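Local coordinates for protein xylulose kinase (Escherichia coli, PDB 2ITM) that catalyses the ATP-dependent phosphorylation of D-xylulose to D-xylulose 5-phosphate, and less efficiently that of 1-deoxy-D-xylulose, working as a homodimer, at residues G79-D84 with K153-L158; F127-L132 with Q190-S195; V149-D154 with A172-L177. One frame throughout, in Å; residues are numbered along the deposited sequence.

Overall arrangement
All three contacts are buried and lie in the N-terminal domain of the FGGY kinase, and none has a hydrogen bond or salt bridge between its segments. Contacts 1 and 3 share K153 and D154 at the start of helix 152-161 and use the two partner strands 81-83 and 148-150, which T81 O and L150 N join. Contact 3 also meets contact 2, through A129 N with T174 O and L132 against W176. Contact 1 sets a tyrosine and a leucine of the helix against a threonine and a leucine of the strand; contact 2, farthest from the chain centre, combines a thiol with aliphatic groups beside exposed turn residues; contact 3, the most central, lies beside the substrate-binding H78.

Contact 1 of 3, residues G79-D84 with K153-L158; sequences GATLLD and KDYLRL
In the N-terminal domain of this FGGY kinase, T81 and L83 on the short strand 81-83 of a two-stranded antiparallel sheet pack against Y155 and L158 on helix 152-161. The strand and helix segments run at 40° to each other with their axes 10.0 Å apart at the closest, and the backbones come nearest at T81 and Y155, whose CA atoms are 7.2 Å apart. Both strand residues turn their CB toward the helix, and Y155 and L158, three residues apart, answer from adjacent turns. The tyrosine ring is sent out toward the strand because CG stands anti to the backbone N (chi1 169°). T81 CG2 then approaches Y155 CD1 at 4.1 Å, the two side chains crossing at about a right angle. Farther out along the ring, L83 CD2 lies 4.3 Å from Y155 CE1; both methyl groups meet the ring obliquely. The second branch of L83 goes to the next turn, where CD1 meets L158 CD2 tip to tip at 3.8 Å. One leucine thus serves two helix residues.

K153, D154 and R157 form a salt-bridge network: D154 OD1 takes K153 NZ on its syn side at 2.8 Å and R157 NH2 on its anti side at 2.9 Å, the two donors coming from opposite faces of the carboxylate plane, which should hold that group against rotation. R157 also hydrogen-bonds the backbone carbonyls of V228 and A229. Around the apolar patch, W48 of helix 45-62 touches both T81 and Y155, while L150 of the partner strand 148-150 packs on L83 and L158.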
loop_
_atom_site.group_PDB
_atom_site.type_symbol
_atom_site.label_atom_id
_atom_site.label_comp_id
_atom_site.label_asym_id
_atom_site.label_seq_id
_atom_site.Cartn_x
_atom_site.Cartn_y
_atom_site.Cartn_z
ATOM N N GLY A 79 8.509 -15.144 -31.417
ATOM C CA GLY A 79 7.369 -16.021 -31.588
ATOM C C GLY A 79 7.784 -17.262 -32.357
ATOM O O GLY A 79 8.440 -17.177 -33.378
ATOM N N ALA A 80 7.394 -18.421 -31.850
ATOM C CA ALA A 80 7.701 -19.681 -32.501
ATOM C C ALA A 80 6.588 -20.186 -33.430
ATOM O O ALA A 80 5.558 -20.657 -32.977
ATOM C CB ALA A 80 8.077 -20.722 -31.498
ATOM N N THR A 81 6.822 -20.078 -34.727
ATOM C CA THR A 81 5.933 -20.645 -35.724
ATOM C C THR A 81 6.475 -21.955 -36.294
ATOM O O THR A 81 7.498 -21.973 -36.955
ATOM C CB THR A 81 5.674 -19.638 -36.858
ATOM O OG1 THR A 81 5.326 -18.363 -36.321
ATOM C CG2 THR A 81 4.475 -20.047 -37.675
ATOM N N LEU A 82 5.760 -23.040 -36.030
ATOM C CA LEU A 82 6.184 -24.371 -36.433
ATOM C C LEU A 82 5.468 -24.872 -37.685
ATOM O O LEU A 82 4.256 -25.064 -37.687
ATOM C CB LEU A 82 5.954 -25.379 -35.315
ATOM C CG LEU A 82 6.614 -25.247 -33.948
ATOM C CD1 LEU A 82 7.180 -26.558 -33.537
ATOM C CD2 LEU A 82 7.648 -24.161 -33.879
ATOM N N LEU A 83 6.237 -25.120 -38.730
ATOM C CA LEU A 83 5.701 -25.591 -39.985
ATOM C C LEU A 83 6.176 -27.002 -40.294
ATOM O O LEU A 83 7.319 -27.342 -40.036
ATOM C CB LEU A 83 6.121 -24.651 -41.109
ATOM C CG LEU A 83 5.749 -23.183 -40.955
ATOM C CD1 LEU A 83 6.173 -22.417 -42.156
ATOM C CD2 LEU A 83 4.286 -22.997 -40.703
ATOM N N ASP A 84 5.296 -27.812 -40.868
ATOM C CA ASP A 84 5.712 -29.039 -41.503
ATOM C C ASP A 84 6.283 -28.885 -42.894
ATOM O O ASP A 84 6.451 -27.804 -43.385
ATOM C CB ASP A 84 4.600 -30.097 -41.477
ATOM C CG ASP A 84 3.467 -29.805 -42.458
ATOM O OD1 ASP A 84 3.623 -28.939 -43.329
ATOM O OD2 ASP A 84 2.392 -30.409 -42.423
ATOM N N LYS A 153 6.892 -12.350 -38.147
ATOM C CA LYS A 153 6.946 -11.519 -39.338
ATOM C C LYS A 153 7.465 -12.302 -40.545
ATOM O O LYS A 153 7.118 -12.016 -41.676
ATOM C CB LYS A 153 7.792 -10.286 -39.093
ATOM C CG LYS A 153 9.233 -10.458 -39.487
ATOM C CD LYS A 153 10.031 -9.229 -39.230
ATOM C CE LYS A 153 11.406 -9.339 -39.845
ATOM N NZ LYS A 153 12.174 -10.507 -39.396
ATOM N N ASP A 154 8.302 -13.288 -40.265
ATOM C CA ASP A 154 8.883 -14.132 -41.277
ATOM C C ASP A 154 7.883 -15.140 -41.834
ATOM O O ASP A 154 7.960 -15.507 -42.991
ATOM C CB ASP A 154 10.143 -14.811 -40.759
ATOM C CG ASP A 154 11.205 -13.818 -40.334
ATOM O OD1 ASP A 154 11.273 -12.733 -40.919
ATOM O OD2 ASP A 154 11.996 -14.037 -39.422
ATOM N N TYR A 155 6.928 -15.562 -41.019
ATOM C CA TYR A 155 5.828 -16.355 -41.540
ATOM C C TYR A 155 5.029 -15.518 -42.519
ATOM O O TYR A 155 4.663 -15.976 -43.579
ATOM C CB TYR A 155 4.909 -16.879 -40.441
ATOM C CG TYR A 155 3.635 -17.478 -40.988
ATOM C CD1 TYR A 155 3.615 -18.753 -41.501
ATOM C CD2 TYR A 155 2.463 -16.752 -41.015
ATOM C CE1 TYR A 155 2.459 -19.295 -42.002
ATOM C CE2 TYR A 155 1.309 -17.278 -41.514
ATOM C CZ TYR A 155 1.306 -18.548 -42.014
ATOM O OH TYR A 155 0.154 -19.070 -42.525
ATOM N N LEU A 156 4.807 -14.273 -42.137
ATOM C CA LEU A 156 4.236 -13.271 -43.007
ATOM C C LEU A 156 4.952 -13.135 -44.345
ATOM O O LEU A 156 4.319 -13.136 -45.385
ATOM C CB LEU A 156 4.166 -11.933 -42.288
ATOM C CG LEU A 156 3.016 -11.025 -42.639
ATOM C CD1 LEU A 156 1.725 -11.792 -42.783
ATOM C CD2 LEU A 156 2.880 -9.958 -41.586
ATOM N N ARG A 157 6.274 -13.021 -44.307
ATOM C CA ARG A 157 7.067 -13.002 -45.515
ATOM C C ARG A 157 6.793 -14.189 -46.431
ATOM O O ARG A 157 6.549 -14.016 -47.602
ATOM C CB ARG A 157 8.556 -12.887 -45.192
ATOM C CG ARG A 157 9.459 -12.911 -46.399
ATOM C CD ARG A 157 10.888 -13.326 -46.119
ATOM N NE ARG A 157 11.324 -12.851 -44.821
ATOM C CZ ARG A 157 11.553 -11.588 -44.539
ATOM N NH1 ARG A 157 11.419 -10.665 -45.472
ATOM N NH2 ARG A 157 11.926 -11.247 -43.328
ATOM N N LEU A 158 6.842 -15.393 -45.878
ATOM C CA LEU A 158 6.572 -16.613 -46.629
ATOM C C LEU A 158 5.210 -16.590 -47.314
ATOM O O LEU A 158 5.092 -16.903 -48.481
ATOM C CB LEU A 158 6.703 -17.832 -45.728
ATOM C CG LEU A 158 6.250 -19.163 -46.313
ATOM C CD1 LEU A 158 7.289 -19.700 -47.236
ATOM C CD2 LEU A 158 5.917 -20.159 -45.229
#

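Contact 2 of 3, residues F127-L132 with Q190-S195; sequences FTAPKL and QACDLS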
loop_
_atom_site.group_PDB
_atom_site.type_symbol
_atom_site.label_atom_id
_atom_site.label_comp_id
_atom_site.label_asym_id
_atom_site.label_seq_id
_atom_site.Cartn_x
_atom_site.Cartn_y
_atom_site.Cartn_z
ATOM N N PHE A 127 11.966 -16.437 -25.285
ATOM C CA PHE A 127 12.825 -16.704 -26.420
ATOM C C PHE A 127 12.479 -18.008 -27.112
ATOM O O PHE A 127 11.880 -18.888 -26.528
ATOM C CB PHE A 127 14.288 -16.699 -26.005
ATOM C CG PHE A 127 14.767 -15.387 -25.458
ATOM C CD1 PHE A 127 15.989 -15.294 -24.825
ATOM C CD2 PHE A 127 14.007 -14.249 -25.579
ATOM C CE1 PHE A 127 16.431 -14.107 -24.323
ATOM C CE2 PHE A 127 14.440 -13.067 -25.080
ATOM C CZ PHE A 127 15.650 -12.990 -24.448
ATOM N N THR A 128 12.851 -18.118 -28.372
ATOM C CA THR A 128 12.321 -19.142 -29.253
ATOM C C THR A 128 12.825 -20.544 -28.877
ATOM O O THR A 128 12.064 -21.491 -28.821
ATOM C CB THR A 128 12.668 -18.808 -30.708
ATOM O OG1 THR A 128 12.503 -17.409 -30.932
ATOM C CG2 THR A 128 11.668 -19.431 -31.641
ATOM N N ALA A 129 14.121 -20.646 -28.611
ATOM C CA ALA A 129 14.777 -21.924 -28.418
ATOM C C ALA A 129 14.170 -22.828 -27.340
ATOM O O ALA A 129 13.875 -23.954 -27.606
ATOM C CB ALA A 129 16.236 -21.732 -28.200
ATOM N N PRO A 130 13.985 -22.318 -26.131
ATOM C CA PRO A 130 13.363 -23.100 -25.086
ATOM C C PRO A 130 11.940 -23.530 -25.419
ATOM O O PRO A 130 11.505 -24.577 -24.969
ATOM C CB PRO A 130 13.368 -22.186 -23.871
ATOM C CG PRO A 130 13.524 -20.858 -24.403
ATOM C CD PRO A 130 14.284 -20.958 -25.659
ATOM N N LYS A 131 11.229 -22.738 -26.184
ATOM C CA LYS A 131 9.896 -23.060 -26.639
ATOM C C LYS A 131 9.896 -24.377 -27.387
ATOM O O LYS A 131 8.995 -25.183 -27.250
ATOM C CB LYS A 131 9.319 -21.978 -27.518
ATOM C CG LYS A 131 8.836 -20.757 -26.772
ATOM C CD LYS A 131 8.422 -19.650 -27.714
ATOM C CE LYS A 131 8.436 -18.317 -27.020
ATOM N NZ LYS A 131 8.226 -17.196 -27.957
ATOM N N LEU A 132 10.931 -24.591 -28.176
ATOM C CA LEU A 132 11.033 -25.800 -28.962
ATOM C C LEU A 132 11.407 -27.053 -28.196
ATOM O O LEU A 132 10.927 -28.130 -28.511
ATOM C CB LEU A 132 11.907 -25.597 -30.183
ATOM C CG LEU A 132 10.943 -25.158 -31.294
ATOM C CD1 LEU A 132 11.120 -23.727 -31.634
ATOM C CD2 LEU A 132 10.910 -26.062 -32.484
ATOM N N GLN A 190 21.774 -27.981 -32.408
ATOM C CA GLN A 190 21.918 -29.360 -31.980
ATOM C C GLN A 190 21.278 -29.605 -30.623
ATOM O O GLN A 190 20.548 -30.562 -30.436
ATOM C CB GLN A 190 23.391 -29.750 -31.957
ATOM C CG GLN A 190 23.782 -30.709 -33.056
ATOM C CD GLN A 190 24.938 -30.220 -33.902
ATOM O OE1 GLN A 190 25.861 -29.589 -33.399
ATOM N NE2 GLN A 190 24.896 -30.528 -35.189
ATOM N N ALA A 191 21.554 -28.714 -29.687
ATOM C CA ALA A 191 21.104 -28.847 -28.302
ATOM C C ALA A 191 19.598 -28.870 -28.220
ATOM O O ALA A 191 19.035 -29.313 -27.236
ATOM C CB ALA A 191 21.653 -27.736 -27.462
ATOM N N CYS A 192 18.947 -28.384 -29.265
ATOM C CA CYS A 192 17.508 -28.420 -29.346
ATOM C C CYS A 192 17.054 -29.490 -30.329
ATOM O O CYS A 192 15.878 -29.606 -30.618
ATOM C CB CYS A 192 16.970 -27.052 -29.763
ATOM S SG CYS A 192 17.431 -25.671 -28.705
ATOM N N ASP A 193 18.001 -30.267 -30.830
ATOM C CA ASP A 193 17.718 -31.258 -31.855
ATOM C C ASP A 193 17.123 -30.628 -33.102
ATOM O O ASP A 193 16.099 -31.061 -33.612
ATOM C CB ASP A 193 16.774 -32.314 -31.317
ATOM C CG ASP A 193 17.200 -33.705 -31.679
ATOM O OD1 ASP A 193 17.418 -33.971 -32.871
ATOM O OD2 ASP A 193 17.358 -34.598 -30.827
ATOM N N LEU A 194 17.778 -29.590 -33.578
ATOM C CA LEU A 194 17.372 -28.948 -34.798
ATOM C C LEU A 194 18.595 -28.829 -35.664
ATOM O O LEU A 194 19.697 -29.081 -35.216
ATOM C CB LEU A 194 16.777 -27.584 -34.499
ATOM C CG LEU A 194 15.490 -27.640 -33.687
ATOM C CD1 LEU A 194 15.014 -26.279 -33.265
ATOM C CD2 LEU A 194 14.415 -28.383 -34.423
ATOM N N SER A 195 18.388 -28.464 -36.914
ATOM C CA SER A 195 19.482 -28.191 -37.793
ATOM C C SER A 195 19.194 -26.941 -38.611
ATOM O O SER A 195 18.082 -26.445 -38.627
ATOM C CB SER A 195 19.743 -29.357 -38.719
ATOM O OG SER A 195 18.727 -29.465 -39.686
#
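C192 lays its sulfur against A129 near the start of helix 128-138, SG standing 4.1 Å from A129 CB and equally far from A129 O. It belongs to the Schellman motif that ends helix 186-190. Here Q190 to D193 form a type I turn, D193 N returns to Q190 O at 2.6 Å, and D193 takes a positive phi of 59°. That reversal brings C192 and L194, on either side of D193 in sequence, round to the same helix with both CB atoms directed toward it, whereas D193 itself is exposed. The thiol reaches A129 with SG anti to its own carbonyl carbon (chi1 -57°), a van der Waals approach to both the methyl and the carbonyl. The backbones are closest at L132 and C192, with 7.0 Å between their CA atoms.

W176 adjoins the same patch, touching A129, L132 and C192, and F143 of helix 140-143 packs on L194. The contact thus sets a helix-ending turn against the first turns of helix 128-138 by aliphatic and sulfur packing. One helical turn on from A129, the L132 and L194 side chains cross nearly perpendicular, with L132 CD2 4.2 Å from L194 CD1.

Contact 3 of 3, residues V149-D154 with A172-L177; sequences VLLPKD and AGTMWL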
loop_
_atom_site.group_PDB
_atom_site.type_symbol
_atom_site.label_atom_id
_atom_site.label_comp_id
_atom_site.label_asym_id
_atom_site.label_seq_id
_atom_site.Cartn_x
_atom_site.Cartn_y
_atom_site.Cartn_z
ATOM N N VAL A 149 10.946 -23.577 -38.552
ATOM C CA VAL A 149 10.576 -22.669 -37.485
ATOM C C VAL A 149 10.741 -21.212 -37.937
ATOM O O VAL A 149 11.826 -20.777 -38.269
ATOM C CB VAL A 149 11.421 -22.928 -36.227
ATOM C CG1 VAL A 149 11.140 -21.913 -35.160
ATOM C CG2 VAL A 149 11.189 -24.320 -35.713
ATOM N N LEU A 150 9.636 -20.484 -37.956
ATOM C CA LEU A 150 9.656 -19.100 -38.393
ATOM C C LEU A 150 9.212 -18.158 -37.292
ATOM O O LEU A 150 8.249 -18.420 -36.583
ATOM C CB LEU A 150 8.796 -18.901 -39.631
ATOM C CG LEU A 150 9.148 -19.650 -40.905
ATOM C CD1 LEU A 150 8.165 -19.291 -41.975
ATOM C CD2 LEU A 150 10.550 -19.340 -41.341
ATOM N N LEU A 151 9.919 -17.053 -37.166
ATOM C CA LEU A 151 9.415 -15.940 -36.409
ATOM C C LEU A 151 8.169 -15.360 -37.077
ATOM O O LEU A 151 7.881 -15.645 -38.213
ATOM C CB LEU A 151 10.508 -14.892 -36.228
ATOM C CG LEU A 151 11.723 -15.332 -35.417
ATOM C CD1 LEU A 151 12.921 -14.473 -35.704
ATOM C CD2 LEU A 151 11.397 -15.297 -33.941
ATOM N N PRO A 152 7.422 -14.560 -36.347
ATOM C CA PRO A 152 6.072 -14.203 -36.779
ATOM C C PRO A 152 6.057 -13.375 -38.066
ATOM O O PRO A 152 5.307 -13.685 -38.972
ATOM C CB PRO A 152 5.534 -13.423 -35.572
ATOM C CG PRO A 152 6.252 -14.015 -34.422
ATOM C CD PRO A 152 7.623 -14.285 -34.899
ATOM N N LYS A 153 6.892 -12.350 -38.147
ATOM C CA LYS A 153 6.946 -11.519 -39.338
ATOM C C LYS A 153 7.465 -12.302 -40.545
ATOM O O LYS A 153 7.118 -12.016 -41.676
ATOM C CB LYS A 153 7.792 -10.286 -39.093
ATOM C CG LYS A 153 9.233 -10.458 -39.487
ATOM C CD LYS A 153 10.031 -9.229 -39.230
ATOM C CE LYS A 153 11.406 -9.339 -39.845
ATOM N NZ LYS A 153 12.174 -10.507 -39.396
ATOM N N ASP A 154 8.302 -13.288 -40.265
ATOM C CA ASP A 154 8.883 -14.132 -41.277
ATOM C C ASP A 154 7.883 -15.140 -41.834
ATOM O O ASP A 154 7.960 -15.507 -42.991
ATOM C CB ASP A 154 10.143 -14.811 -40.759
ATOM C CG ASP A 154 11.205 -13.818 -40.334
ATOM O OD1 ASP A 154 11.273 -12.733 -40.919
ATOM O OD2 ASP A 154 11.996 -14.037 -39.422
ATOM N N ALA A 172 18.494 -13.056 -33.943
ATOM C CA ALA A 172 19.208 -13.001 -32.691
ATOM C C ALA A 172 18.312 -13.393 -31.523
ATOM O O ALA A 172 18.756 -14.007 -30.571
ATOM C CB ALA A 172 19.785 -11.643 -32.483
ATOM N N GLY A 173 17.037 -13.043 -31.623
ATOM C CA GLY A 173 16.084 -13.319 -30.580
ATOM C C GLY A 173 15.654 -14.760 -30.407
ATOM O O GLY A 173 14.911 -15.052 -29.503
ATOM N N THR A 174 16.108 -15.650 -31.275
ATOM C CA THR A 174 15.745 -17.058 -31.198
ATOM C C THR A 174 16.518 -17.798 -30.120
ATOM O O THR A 174 16.025 -18.748 -29.546
ATOM C CB THR A 174 15.948 -17.777 -32.556
ATOM O OG1 THR A 174 17.323 -17.764 -32.933
ATOM C CG2 THR A 174 15.237 -17.060 -33.668
ATOM N N MET A 175 17.734 -17.328 -29.873
ATOM C CA MET A 175 18.775 -18.053 -29.165
ATOM C C MET A 175 19.406 -19.190 -29.936
ATOM O O MET A 175 20.058 -20.038 -29.357
ATOM C CB MET A 175 18.315 -18.537 -27.790
ATOM C CG MET A 175 17.669 -17.495 -26.910
ATOM S SD MET A 175 18.642 -16.016 -26.657
ATOM C CE MET A 175 19.968 -16.699 -25.744
ATOM N N TRP A 176 19.219 -19.216 -31.244
ATOM C CA TRP A 176 19.944 -20.157 -32.075
ATOM C C TRP A 176 21.042 -19.445 -32.840
ATOM O O TRP A 176 21.883 -20.077 -33.459
ATOM C CB TRP A 176 19.013 -20.886 -33.062
ATOM C CG TRP A 176 17.964 -21.763 -32.448
ATOM C CD1 TRP A 176 18.146 -22.713 -31.498
ATOM C CD2 TRP A 176 16.566 -21.761 -32.745
ATOM N NE1 TRP A 176 16.953 -23.313 -31.188
ATOM C CE2 TRP A 176 15.965 -22.743 -31.951
ATOM C CE3 TRP A 176 15.760 -21.019 -33.606
ATOM C CZ2 TRP A 176 14.602 -23.011 -31.994
ATOM C CZ3 TRP A 176 14.416 -21.284 -33.642
ATOM C CH2 TRP A 176 13.848 -22.271 -32.841
ATOM N N LEU A 177 21.012 -18.116 -32.809
ATOM C CA LEU A 177 21.994 -17.310 -33.519
ATOM C C LEU A 177 23.278 -17.037 -32.746
ATOM O O LEU A 177 23.261 -16.674 -31.583
ATOM C CB LEU A 177 21.395 -16.003 -34.017
ATOM C CG LEU A 177 22.274 -15.278 -35.049
ATOM C CD1 LEU A 177 22.081 -15.851 -36.432
ATOM C CD2 LEU A 177 22.019 -13.796 -35.027
#
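V149 and L151 lie on a chain that leaves strand 148-150 and turns at L151, the N-cap position, into helix 152-161, while T174 lies in the turn that follows helix 168-172 and W176 just beyond it; the backbones come closest at L151 and T174, with CA atoms 8.3 Å apart. A172 to M175 make a type I turn, and M175 then adopts a positive phi (73°). All four touching residues direct their CB toward the opposite segment. V149 CG1 comes in at the edge of the indole, near the ring plane, 3.6 Å from W176 CH2 and 3.7 Å from W176 CZ3; it is the six-membered ring's rim that is touched. That methyl is extended to the tryptophan because it stands anti to the V149 backbone N (chi1 175°). L151 and T174 cross at about a right angle, L151 CD1 meeting T174 CG2 at 4.0 Å.

The threonine divides its two branches between jobs. While CG2 packs on the leucine, OG1 accepts from W176 N at 2.9 Å with an N-H...O angle of 162°, forming an ST turn, and also hydrogen-bonds A171 O. With an alanine here, the W176 amide and the A171 carbonyl would probably both lose their hydroxyl partner, and a gap would open beside L151 CD1.

L132 of helix 128-138 also packs on V149, extending the apolar cluster. Next to it, G173 O accepts from ND1 of H78, a substrate-binding residue, and the L151 side chain lies about 5 Å from that of H78 and about 9 Å from the bound xylulose. The T174 end of the contact is consistent with a second shell to the sugar site: an ST turn whose neighbouring carbonyl holds the histidine imidazole, packed against a strand-to-helix junction.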